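Local structure of LbaCas13a H328A (C2c2) (5WLH) at residues H512-T517 with T562-Y566; N1038-S1044 with E1104-M1109; I1114-L1118 with I1291-H1295. The protein binds a CRISPR guide RNA and, as a Cas13a (C2c2) nuclease, probably processes precursors of that guide and cuts target RNA. All coordinates share one frame; numbering follows the deposited sequence.

Contact 1: H512-T517 with T562-Y566; sequences HLSSQT and TILQY
His512 meets Tyr566 at the start of the interface, its CB lying 4.2 Å from CE1 of the ring, while its own imidazole is turned off to hydrogen-bond through ND1 to Phe912 O. The His512 carbonyl is already taken from within the helix: Ser515 N and Ser515 OG approach it from the same face of its plane, the latter at 2.8 Å. Leu513 O likewise accepts from Thr517 OG1 one turn further on. Ser515 brings its hydroxyl beside the phenol, OG 3.2 Å from Tyr566 OH. Gln516 does most of the polar work. Its CG stands anti to the carbonyl carbon (chi1 -70°) and the extended chain carries the amide across to the other segment, where NE2 serves two acceptors. It gives a nearly straight bond (170°) to Tyr566 OH at 3.2 Å, with the oxygen in the amide plane. The second, more bent bond goes to Gln565 OE1 at 3.0 Å, NE2 sitting above that carbonyl plane and the two side chains crossing at about a right angle. Further back along Gln516, CB rests 3.6 Å from Thr562 CG2. Thr517 closes the line with CG2 against Ile563 CG1 at 4.1 Å. Leu513 and Ile563 both pack on helix 588-602, which runs straight into an R-x4-H sequence and so probably belongs to the first HEPN nuclease domain. Helix 1039-1047 lies over the polar side, where Lys1045 binds Gln516 OE1 and Leu1046 O binds the Tyr566 hydroxyl.

Contact 2: N1038-S1044 with E1104-M1109; sequences NRNIILS and EFRDLM. With nucleotides of chain B.
Asn1040 reaches the turn before helix 1106-1145 and divides its amide between two tasks. ND2 donates to Glu1104 O at 2.8 Å with an angle of 158°; the oxygen is close to the amide plane, although ND2 itself stands above the plane of the Glu1104 carbonyl. ND2 also rests on Arg1106 CG, and on the other branch OD1 lies 3.5 Å from Met1109 CG. Met1109 is bent at both chi2 (-60°) and chi3 (-66°), a fold that lays SD alongside Asn1040 and swings CE onto Leu1043 CB at 3.6 Å, the two side chains crossing at about a right angle. Phe1105 occupies the turn itself. With positive phi it ends helix 1087-1103 in a Schellman motif and at once takes the N-cap position of helix 1106-1145, in a link of only two residues, Glu1104 and Phe1105. Helix 1039-1047 begins instead with a true side-chain cap, Asn1038 OD1 accepting from Ile1041 N at 3.0 Å. The ring of Phe1105 is gripped by these same two residues: Ile1041 CD1 makes a CH-pi contact over the centre of one face, 3.9 Å from the centroid, and Asn1038 ND2 comes in at the edge, 3.4 Å from CD2, its amide steeply inclined to the ring. Both helix starts send an arginine to the guide RNA. Arg1039 lays one guanidinium face on the base of A36 of chain B, the opposite face covered by Leu1043 CD1, and adds a weak bond from NH1 to O2' at 3.0 Å. Arg1106 lies over the base of G39 of chain B and turns its guanidinium edge to the A38 phosphate of chain B.

Contact 3: I1114-L1118 with I1291-H1295; sequences IADEL and ILLQH
Glu1117 and His1295 reach toward each other from opposite directions and meet in a hydrogen bond from NE2 to OE1, 2.7 Å long and straight at 170°. The oxygen lies in the plane of the imidazole, whereas NE2 approaches the carboxylate on its syn side but tilted from its plane; the two flat groups are turned 37° apart. Glu1117 covers the distance because its chain is extended beyond CG (chi2 169°). Ile1114 takes the same ring from a different side. Sliding past it in the opposite sense, it sets CG1 directly over the centre of one face, a CH-pi contact of 3.4 Å to the centroid, with CD1 continuing to 3.7 Å from CG of His1295. Carboxylate at the edge and methylene over the face thus fix the imidazole. This is helix packing, probably within the second HEPN domain, joining the long helix 1106-1145 to the end of helix 1284-1294; His1295 lies at the end of that helix, shortly before strand 1297-1310 of the four-stranded antiparallel sheet. With an alanine here in place of His1295, the Glu1117 carboxylate would probably lose this donor and a gap would open beside Ile1114. On the apolar side Leu1118 crosses Ile1291, CD2 lying 3.7 Å from CG2. Helix 1357-1368 packs on both Ile1114 and Leu1118, while Tyr1266 of helix 1262-1273 touches Ile1291 and hydrogen-bonds to Leu1118 O.

Overall arrangement
Contacts 2 and 3 share helix 1106-1145, contact 2 using its start and contact 3 the turns after it, with centres about 17 Å apart. Helix 1039-1047 links contacts 1 and 2: its beginning forms contact 2, and its far end packs against contact 1. Contact 3 lies nearest the middle of the chain, about 13 Å from its centre, against 28 to 30 Å for the others, yet contact 1 is the more thoroughly buried. Across its two segments contact 1 is bonded by neutral amides and a phenol, with a lysine of helix 1039-1047 added from outside; contact 3 sets a carboxylate-imidazole bond beside aliphatic packing, and contact 2, partly buried against the RNA, adds arginines for bases and phosphate.

Contact 1: H512-T517 with T562-Y566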
loop_
_atom_site.group_PDB
_atom_site.type_symbol
_atom_site.label_atom_id
_atom_site.label_comp_id
_atom_site.label_asym_id
_atom_site.label_seq_id
_atom_site.Cartn_x
_atom_site.Cartn_y
_atom_site.Cartn_z
ATOM N N HIS A 512 1.278 1.282 -23.351
ATOM C CA HIS A 512 2.007 2.296 -24.101
ATOM C C HIS A 512 2.407 1.784 -25.477
ATOM O O HIS A 512 2.232 2.484 -26.479
ATOM C CB HIS A 512 3.214 2.776 -23.309
ATOM C CG HIS A 512 2.827 3.433 -22.025
ATOM N ND1 HIS A 512 3.669 3.522 -20.940
ATOM C CD2 HIS A 512 1.664 4.013 -21.652
ATOM C CE1 HIS A 512 3.043 4.137 -19.952
ATOM N NE2 HIS A 512 1.824 4.444 -20.358
ATOM N N LEU A 513 2.944 0.568 -25.551
ATOM C CA LEU A 513 3.316 0.034 -26.860
ATOM C C LEU A 513 2.095 -0.114 -27.758
ATOM O O LEU A 513 2.173 0.118 -28.969
ATOM C CB LEU A 513 4.023 -1.310 -26.708
ATOM C CG LEU A 513 4.426 -2.028 -28.013
ATOM C CD1 LEU A 513 5.226 -1.114 -28.943
ATOM C CD2 LEU A 513 5.226 -3.258 -27.675
ATOM N N SER A 514 0.964 -0.522 -27.188
ATOM C CA SER A 514 -0.232 -0.722 -28.004
ATOM C C SER A 514 -0.835 0.601 -28.458
ATOM O O SER A 514 -1.483 0.657 -29.513
ATOM C CB SER A 514 -1.269 -1.531 -27.223
ATOM O OG SER A 514 -2.146 -0.699 -26.496
ATOM N N SER A 515 -0.611 1.667 -27.691
ATOM C CA SER A 515 -1.450 2.862 -27.791
ATOM C C SER A 515 -1.380 3.503 -29.172
ATOM O O SER A 515 -2.382 4.042 -29.662
ATOM C CB SER A 515 -1.057 3.870 -26.707
ATOM O OG SER A 515 0.233 4.389 -26.930
ATOM N N GLN A 516 -0.216 3.459 -29.818
ATOM C CA GLN A 516 -0.039 4.062 -31.128
ATOM C C GLN A 516 0.192 3.052 -32.241
ATOM O O GLN A 516 0.301 3.454 -33.401
ATOM C CB GLN A 516 1.130 5.042 -31.106
ATOM C CG GLN A 516 0.893 6.300 -30.323
ATOM C CD GLN A 516 1.974 7.303 -30.610
ATOM O OE1 GLN A 516 1.941 7.986 -31.631
ATOM N NE2 GLN A 516 2.973 7.365 -29.737
ATOM N N THR A 517 0.294 1.762 -31.931
ATOM C CA THR A 517 0.518 0.769 -32.973
ATOM C C THR A 517 -0.749 0.054 -33.403
ATOM O O THR A 517 -0.853 -0.346 -34.567
ATOM C CB THR A 517 1.537 -0.283 -32.518
ATOM O OG1 THR A 517 1.093 -0.869 -31.290
ATOM C CG2 THR A 517 2.920 0.333 -32.327
ATOM N N THR A 562 6.905 4.510 -35.639
ATOM C CA THR A 562 6.049 4.672 -34.465
ATOM C C THR A 562 6.647 3.966 -33.251
ATOM O O THR A 562 6.733 4.551 -32.162
ATOM C CB THR A 562 4.647 4.148 -34.762
ATOM O OG1 THR A 562 4.142 4.794 -35.935
ATOM C CG2 THR A 562 3.710 4.427 -33.587
ATOM N N ILE A 563 7.093 2.719 -33.426
ATOM C CA ILE A 563 7.734 1.996 -32.324
ATOM C C ILE A 563 8.935 2.775 -31.806
ATOM O O ILE A 563 9.146 2.899 -30.594
ATOM C CB ILE A 563 8.153 0.586 -32.777
ATOM C CG1 ILE A 563 6.935 -0.287 -33.093
ATOM C CG2 ILE A 563 9.047 -0.054 -31.742
ATOM C CD1 ILE A 563 7.307 -1.553 -33.861
ATOM N N LEU A 564 9.743 3.318 -32.714
ATOM C CA LEU A 564 10.978 3.952 -32.288
ATOM C C LEU A 564 10.748 5.286 -31.579
ATOM O O LEU A 564 11.700 5.826 -31.006
ATOM C CB LEU A 564 11.916 4.118 -33.493
ATOM C CG LEU A 564 12.475 2.808 -34.072
ATOM C CD1 LEU A 564 13.337 3.047 -35.329
ATOM C CD2 LEU A 564 13.288 2.102 -33.008
ATOM N N GLN A 565 9.525 5.831 -31.591
ATOM C CA GLN A 565 9.231 6.975 -30.725
ATOM C C GLN A 565 9.520 6.639 -29.266
ATOM O O GLN A 565 9.946 7.501 -28.489
ATOM C CB GLN A 565 7.766 7.393 -30.871
ATOM C CG GLN A 565 7.404 8.038 -32.190
ATOM C CD GLN A 565 5.915 8.315 -32.320
ATOM O OE1 GLN A 565 5.240 8.602 -31.342
ATOM N NE2 GLN A 565 5.404 8.246 -33.546
ATOM N N TYR A 566 9.274 5.387 -28.876
ATOM C CA TYR A 566 9.516 4.914 -27.518
ATOM C C TYR A 566 10.969 4.563 -27.268
ATOM O O TYR A 566 11.347 4.324 -26.111
ATOM C CB TYR A 566 8.621 3.715 -27.246
ATOM C CG TYR A 566 7.190 4.131 -27.257
ATOM C CD1 TYR A 566 6.607 4.658 -26.118
ATOM C CD2 TYR A 566 6.431 4.069 -28.422
ATOM C CE1 TYR A 566 5.308 5.092 -26.117
ATOM C CE2 TYR A 566 5.117 4.494 -28.424
ATOM C CZ TYR A 566 4.564 5.011 -27.270
ATOM O OH TYR A 566 3.260 5.443 -27.251
#

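Contact 2: N1038-S1044 with E1104-M1109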
loop_
_atom_site.group_PDB
_atom_site.type_symbol
_atom_site.label_atom_id
_atom_site.label_comp_id
_atom_site.label_asym_id
_atom_site.label_seq_id
_atom_site.Cartn_x
_atom_site.Cartn_y
_atom_site.Cartn_z
ATOM N N ASN A 1038 7.384 20.613 -27.771
ATOM C CA ASN A 1038 7.002 20.726 -26.372
ATOM C C ASN A 1038 7.107 19.354 -25.708
ATOM O O ASN A 1038 6.348 18.433 -26.036
ATOM C CB ASN A 1038 5.593 21.298 -26.226
ATOM C CG ASN A 1038 5.227 21.563 -24.784
ATOM O OD1 ASN A 1038 4.972 20.629 -24.019
ATOM N ND2 ASN A 1038 5.208 22.843 -24.394
ATOM N N ARG A 1039 8.032 19.251 -24.758
ATOM C CA ARG A 1039 8.302 18.015 -24.035
ATOM C C ARG A 1039 7.040 17.393 -23.439
ATOM O O ARG A 1039 6.814 16.182 -23.554
ATOM C CB ARG A 1039 9.309 18.328 -22.940
ATOM C CG ARG A 1039 9.841 17.150 -22.277
ATOM C CD ARG A 1039 11.208 17.436 -21.728
ATOM N NE ARG A 1039 11.686 16.217 -21.120
ATOM C CZ ARG A 1039 11.243 15.795 -19.948
ATOM N NH1 ARG A 1039 10.364 16.535 -19.278
ATOM N NH2 ARG A 1039 11.693 14.664 -19.438
ATOM N N ASN A 1040 6.215 18.202 -22.780
ATOM C CA ASN A 1040 5.032 17.661 -22.119
ATOM C C ASN A 1040 3.991 17.186 -23.126
ATOM O O ASN A 1040 3.273 16.207 -22.874
ATOM C CB ASN A 1040 4.439 18.709 -21.180
ATOM C CG ASN A 1040 5.379 19.054 -20.032
ATOM O OD1 ASN A 1040 6.210 18.237 -19.621
ATOM N ND2 ASN A 1040 5.263 20.266 -19.523
ATOM N N ILE A 1041 3.884 17.865 -24.266
ATOM C CA ILE A 1041 2.971 17.409 -25.310
ATOM C C ILE A 1041 3.401 16.041 -25.822
ATOM O O ILE A 1041 2.577 15.137 -25.981
ATOM C CB ILE A 1041 2.899 18.442 -26.449
ATOM C CG1 ILE A 1041 2.251 19.739 -25.950
ATOM C CG2 ILE A 1041 2.134 17.874 -27.643
ATOM C CD1 ILE A 1041 0.768 19.681 -25.825
ATOM N N ILE A 1042 4.698 15.867 -26.089
ATOM C CA ILE A 1042 5.159 14.590 -26.624
ATOM C C ILE A 1042 5.035 13.497 -25.564
ATOM O O ILE A 1042 4.605 12.377 -25.859
ATOM C CB ILE A 1042 6.595 14.708 -27.171
ATOM C CG1 ILE A 1042 6.589 15.336 -28.569
ATOM C CG2 ILE A 1042 7.216 13.330 -27.345
ATOM C CD1 ILE A 1042 6.291 16.783 -28.606
ATOM N N LEU A 1043 5.373 13.813 -24.307
ATOM C CA LEU A 1043 5.225 12.815 -23.249
ATOM C C LEU A 1043 3.765 12.409 -23.079
ATOM O O LEU A 1043 3.461 11.241 -22.815
ATOM C CB LEU A 1043 5.795 13.352 -21.935
ATOM C CG LEU A 1043 7.316 13.458 -21.851
ATOM C CD1 LEU A 1043 7.703 14.151 -20.564
ATOM C CD2 LEU A 1043 8.002 12.083 -21.947
ATOM N N SER A 1044 2.842 13.360 -23.218
ATOM C CA SER A 1044 1.425 13.007 -23.127
ATOM C C SER A 1044 0.987 12.161 -24.322
ATOM O O SER A 1044 0.109 11.301 -24.188
ATOM C CB SER A 1044 0.589 14.282 -23.002
ATOM O OG SER A 1044 0.260 14.788 -24.279
ATOM N N GLU A 1104 2.650 25.743 -19.707
ATOM C CA GLU A 1104 3.674 24.774 -20.073
ATOM C C GLU A 1104 3.122 23.363 -20.212
ATOM O O GLU A 1104 3.885 22.447 -20.541
ATOM C CB GLU A 1104 4.803 24.769 -19.031
ATOM C CG GLU A 1104 5.679 26.018 -19.019
ATOM C CD GLU A 1104 6.476 26.205 -20.298
ATOM O OE1 GLU A 1104 6.954 25.200 -20.873
ATOM O OE2 GLU A 1104 6.630 27.369 -20.731
ATOM N N PHE A 1105 1.825 23.166 -19.960
ATOM C CA PHE A 1105 1.174 21.859 -19.978
ATOM C C PHE A 1105 1.679 20.949 -18.869
ATOM O O PHE A 1105 1.557 19.726 -18.969
ATOM C CB PHE A 1105 1.333 21.160 -21.331
ATOM C CG PHE A 1105 0.966 22.021 -22.496
ATOM C CD1 PHE A 1105 -0.357 22.331 -22.748
ATOM C CD2 PHE A 1105 1.944 22.527 -23.334
ATOM C CE1 PHE A 1105 -0.700 23.133 -23.818
ATOM C CE2 PHE A 1105 1.608 23.332 -24.406
ATOM C CZ PHE A 1105 0.285 23.634 -24.650
ATOM N N ARG A 1106 2.255 21.523 -17.812
ATOM C CA ARG A 1106 2.703 20.710 -16.690
ATOM C C ARG A 1106 1.527 20.176 -15.890
ATOM O O ARG A 1106 1.611 19.078 -15.328
ATOM C CB ARG A 1106 3.632 21.519 -15.786
ATOM C CG ARG A 1106 4.966 21.854 -16.429
ATOM C CD ARG A 1106 5.855 22.685 -15.506
ATOM N NE ARG A 1106 7.131 22.986 -16.154
ATOM C CZ ARG A 1106 8.038 23.840 -15.689
ATOM N NH1 ARG A 1106 7.825 24.502 -14.555
ATOM N NH2 ARG A 1106 9.159 24.038 -16.372
ATOM N N ASP A 1107 0.436 20.940 -15.805
ATOM C CA ASP A 1107 -0.746 20.429 -15.127
ATOM C C ASP A 1107 -1.265 19.184 -15.829
ATOM O O ASP A 1107 -1.738 18.245 -15.177
ATOM C CB ASP A 1107 -1.829 21.509 -15.043
ATOM C CG ASP A 1107 -2.313 21.986 -16.416
ATOM O OD1 ASP A 1107 -1.542 21.941 -17.406
ATOM O OD2 ASP A 1107 -3.482 22.423 -16.499
ATOM N N LEU A 1108 -1.169 19.158 -17.160
ATOM C CA LEU A 1108 -1.519 17.966 -17.931
ATOM C C LEU A 1108 -0.740 16.747 -17.457
ATOM O O LEU A 1108 -1.306 15.659 -17.272
ATOM C CB LEU A 1108 -1.229 18.207 -19.414
ATOM C CG LEU A 1108 -2.259 18.841 -20.338
ATOM C CD1 LEU A 1108 -1.761 18.701 -21.766
ATOM C CD2 LEU A 1108 -3.625 18.183 -20.173
ATOM N N MET A 1109 0.581 16.900 -17.321
ATOM C CA MET A 1109 1.416 15.814 -16.825
ATOM C C MET A 1109 0.966 15.376 -15.446
ATOM O O MET A 1109 0.946 14.177 -15.143
ATOM C CB MET A 1109 2.879 16.252 -16.780
ATOM C CG MET A 1109 3.393 16.762 -18.095
ATOM S SD MET A 1109 3.248 15.474 -19.337
ATOM C CE MET A 1109 4.426 14.294 -18.697
ATOM P P A B 36 15.601 14.873 -14.017
ATOM O OP1 A B 36 16.555 15.303 -15.065
ATOM O OP2 A B 36 16.050 14.678 -12.623
ATOM O "O5'" A B 36 14.381 15.876 -13.958
ATOM C "C5'" A B 36 14.582 17.226 -13.576
ATOM C "C4'" A B 36 13.855 18.158 -14.507
ATOM O "O4'" A B 36 14.365 18.011 -15.859
ATOM C "C3'" A B 36 12.361 17.941 -14.610
ATOM O "O3'" A B 36 11.821 19.209 -14.984
ATOM C "C2'" A B 36 12.264 16.971 -15.791
ATOM O "O2'" A B 36 10.996 16.897 -16.399
ATOM C "C1'" A B 36 13.323 17.559 -16.719
ATOM N N9 A B 36 13.952 16.645 -17.665
ATOM C C8 A B 36 14.368 15.346 -17.494
ATOM N N7 A B 36 14.981 14.859 -18.549
ATOM C C5 A B 36 14.996 15.918 -19.454
ATOM C C6 A B 36 15.505 16.055 -20.761
ATOM N N6 A B 36 16.125 15.068 -21.417
ATOM N N1 A B 36 15.349 17.251 -21.378
ATOM C C2 A B 36 14.732 18.240 -20.725
ATOM N N3 A B 36 14.218 18.230 -19.496
ATOM C C4 A B 36 14.384 17.026 -18.913
ATOM P P G B 39 9.084 24.480 -8.329
ATOM O OP1 G B 39 9.009 24.677 -6.861
ATOM O OP2 G B 39 10.122 23.587 -8.915
ATOM O "O5'" G B 39 7.677 23.985 -8.909
ATOM C "C5'" G B 39 6.455 24.648 -8.583
ATOM C "C4'" G B 39 5.328 23.666 -8.357
ATOM O "O4'" G B 39 4.924 23.071 -9.630
ATOM C "C3'" G B 39 5.669 22.486 -7.438
ATOM O "O3'" G B 39 4.483 22.062 -6.770
ATOM C "C2'" G B 39 6.039 21.404 -8.443
ATOM O "O2'" G B 39 6.003 20.081 -7.954
ATOM C "C1'" G B 39 4.981 21.658 -9.508
ATOM N N9 G B 39 5.249 21.025 -10.801
ATOM C C8 G B 39 4.389 20.216 -11.510
ATOM N N7 G B 39 4.917 19.769 -12.620
ATOM C C5 G B 39 6.200 20.306 -12.639
ATOM C C6 G B 39 7.254 20.178 -13.585
ATOM O O6 G B 39 7.284 19.549 -14.653
ATOM N N1 G B 39 8.377 20.896 -13.188
ATOM C C2 G B 39 8.496 21.635 -12.040
ATOM N N2 G B 39 9.668 22.261 -11.841
ATOM N N3 G B 39 7.525 21.765 -11.160
ATOM C C4 G B 39 6.420 21.077 -11.514
ATOM P P A B 38 11.341 26.199 -14.309
ATOM O OP1 A B 38 10.317 25.922 -15.353
ATOM O OP2 A B 38 11.819 27.606 -14.160
ATOM O "O5'" A B 38 10.827 25.788 -12.866
ATOM C "C5'" A B 38 11.713 25.798 -11.752
ATOM C "C4'" A B 38 11.054 26.372 -10.523
ATOM O "O4'" A B 38 11.142 27.822 -10.555
ATOM C "C3'" A B 38 9.570 26.041 -10.360
ATOM O "O3'" A B 38 9.273 25.926 -8.977
ATOM C "C2'" A B 38 8.884 27.289 -10.888
ATOM O "O2'" A B 38 7.585 27.493 -10.373
ATOM C "C1'" A B 38 9.846 28.373 -10.415
ATOM N N9 A B 38 9.773 29.621 -11.174
ATOM C C8 A B 38 9.948 29.829 -12.517
ATOM N N7 A B 38 9.806 31.083 -12.872
ATOM C C5 A B 38 9.526 31.738 -11.679
ATOM C C6 A B 38 9.270 33.085 -11.371
ATOM N N6 A B 38 9.260 34.053 -12.286
ATOM N N1 A B 38 9.018 33.404 -10.085
ATOM C C2 A B 38 9.027 32.429 -9.166
ATOM N N3 A B 38 9.250 31.128 -9.334
ATOM C C4 A B 38 9.498 30.850 -10.626
#

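Contact 3: I1114-L1118 with I1291-H1295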
loop_
_atom_site.group_PDB
_atom_site.type_symbol
_atom_site.label_atom_id
_atom_site.label_comp_id
_atom_site.label_asym_id
_atom_site.label_seq_id
_atom_site.Cartn_x
_atom_site.Cartn_y
_atom_site.Cartn_z
ATOM N N ILE A 1114 -1.702 11.320 -12.032
ATOM C CA ILE A 1114 -2.710 10.951 -11.044
ATOM C C ILE A 1114 -3.570 9.827 -11.584
ATOM O O ILE A 1114 -3.865 8.856 -10.878
ATOM C CB ILE A 1114 -3.560 12.168 -10.629
ATOM C CG1 ILE A 1114 -2.720 13.106 -9.763
ATOM C CG2 ILE A 1114 -4.769 11.707 -9.831
ATOM C CD1 ILE A 1114 -3.309 14.525 -9.584
ATOM N N ALA A 1115 -3.970 9.933 -12.853
ATOM C CA ALA A 1115 -4.718 8.857 -13.490
ATOM C C ALA A 1115 -3.900 7.573 -13.537
ATOM O O ALA A 1115 -4.419 6.484 -13.255
ATOM C CB ALA A 1115 -5.130 9.279 -14.901
ATOM N N ASP A 1116 -2.620 7.679 -13.886
ATOM C CA ASP A 1116 -1.757 6.497 -13.841
ATOM C C ASP A 1116 -1.700 5.903 -12.439
ATOM O O ASP A 1116 -1.607 4.681 -12.277
ATOM C CB ASP A 1116 -0.342 6.841 -14.294
ATOM C CG ASP A 1116 -0.242 7.067 -15.779
ATOM O OD1 ASP A 1116 -1.175 6.656 -16.507
ATOM O OD2 ASP A 1116 0.776 7.656 -16.202
ATOM N N GLU A 1117 -1.674 6.750 -11.409
ATOM C CA GLU A 1117 -1.629 6.198 -10.055
ATOM C C GLU A 1117 -2.957 5.561 -9.669
ATOM O O GLU A 1117 -2.984 4.522 -8.990
ATOM C CB GLU A 1117 -1.253 7.264 -9.034
ATOM C CG GLU A 1117 0.166 7.743 -9.169
ATOM C CD GLU A 1117 0.445 8.970 -8.331
ATOM O OE1 GLU A 1117 -0.374 9.292 -7.442
ATOM O OE2 GLU A 1117 1.495 9.607 -8.559
ATOM N N LEU A 1118 -4.077 6.175 -10.061
ATOM C CA LEU A 1118 -5.361 5.530 -9.804
ATOM C C LEU A 1118 -5.480 4.222 -10.563
ATOM O O LEU A 1118 -5.972 3.221 -10.022
ATOM C CB LEU A 1118 -6.510 6.456 -10.196
ATOM C CG LEU A 1118 -6.567 7.725 -9.349
ATOM C CD1 LEU A 1118 -7.561 8.687 -9.980
ATOM C CD2 LEU A 1118 -6.956 7.394 -7.916
ATOM N N ILE A 1291 -4.322 8.527 -2.234
ATOM C CA ILE A 1291 -3.769 8.911 -3.531
ATOM C C ILE A 1291 -4.078 10.373 -3.820
ATOM O O ILE A 1291 -3.202 11.146 -4.222
ATOM C CB ILE A 1291 -4.308 7.991 -4.639
ATOM C CG1 ILE A 1291 -3.735 6.585 -4.460
ATOM C CG2 ILE A 1291 -3.990 8.580 -6.011
ATOM C CD1 ILE A 1291 -4.410 5.534 -5.362
ATOM N N LEU A 1292 -5.321 10.784 -3.581
ATOM C CA LEU A 1292 -5.676 12.188 -3.789
ATOM C C LEU A 1292 -4.938 13.107 -2.821
ATOM O O LEU A 1292 -4.461 14.182 -3.215
ATOM C CB LEU A 1292 -7.189 12.358 -3.646
ATOM C CG LEU A 1292 -7.877 11.497 -4.708
ATOM C CD1 LEU A 1292 -9.341 11.209 -4.314
ATOM C CD2 LEU A 1292 -7.807 12.187 -6.059
ATOM N N LEU A 1293 -4.842 12.711 -1.552
ATOM C CA LEU A 1293 -4.152 13.542 -0.574
ATOM C C LEU A 1293 -2.669 13.684 -0.904
ATOM O O LEU A 1293 -2.069 14.736 -0.619
ATOM C CB LEU A 1293 -4.341 12.968 0.823
ATOM C CG LEU A 1293 -4.009 13.896 1.997
ATOM C CD1 LEU A 1293 -4.743 15.202 1.820
ATOM C CD2 LEU A 1293 -4.423 13.249 3.313
ATOM N N GLN A 1294 -2.060 12.656 -1.517
ATOM C CA GLN A 1294 -0.665 12.786 -1.957
ATOM C C GLN A 1294 -0.491 13.958 -2.901
ATOM O O GLN A 1294 0.608 14.531 -2.995
ATOM C CB GLN A 1294 -0.182 11.518 -2.667
ATOM C CG GLN A 1294 0.334 10.464 -1.729
ATOM C CD GLN A 1294 0.352 9.094 -2.370
ATOM O OE1 GLN A 1294 -0.002 8.091 -1.741
ATOM N NE2 GLN A 1294 0.767 9.042 -3.625
ATOM N N HIS A 1295 -1.546 14.294 -3.642
ATOM C CA HIS A 1295 -1.542 15.423 -4.556
ATOM C C HIS A 1295 -2.209 16.647 -3.948
ATOM O O HIS A 1295 -2.617 17.552 -4.688
ATOM C CB HIS A 1295 -2.192 14.995 -5.867
ATOM C CG HIS A 1295 -1.441 13.874 -6.506
ATOM N ND1 HIS A 1295 -0.381 14.089 -7.354
ATOM C CD2 HIS A 1295 -1.514 12.533 -6.324
ATOM C CE1 HIS A 1295 0.131 12.927 -7.721
ATOM N NE2 HIS A 1295 -0.543 11.965 -7.115
#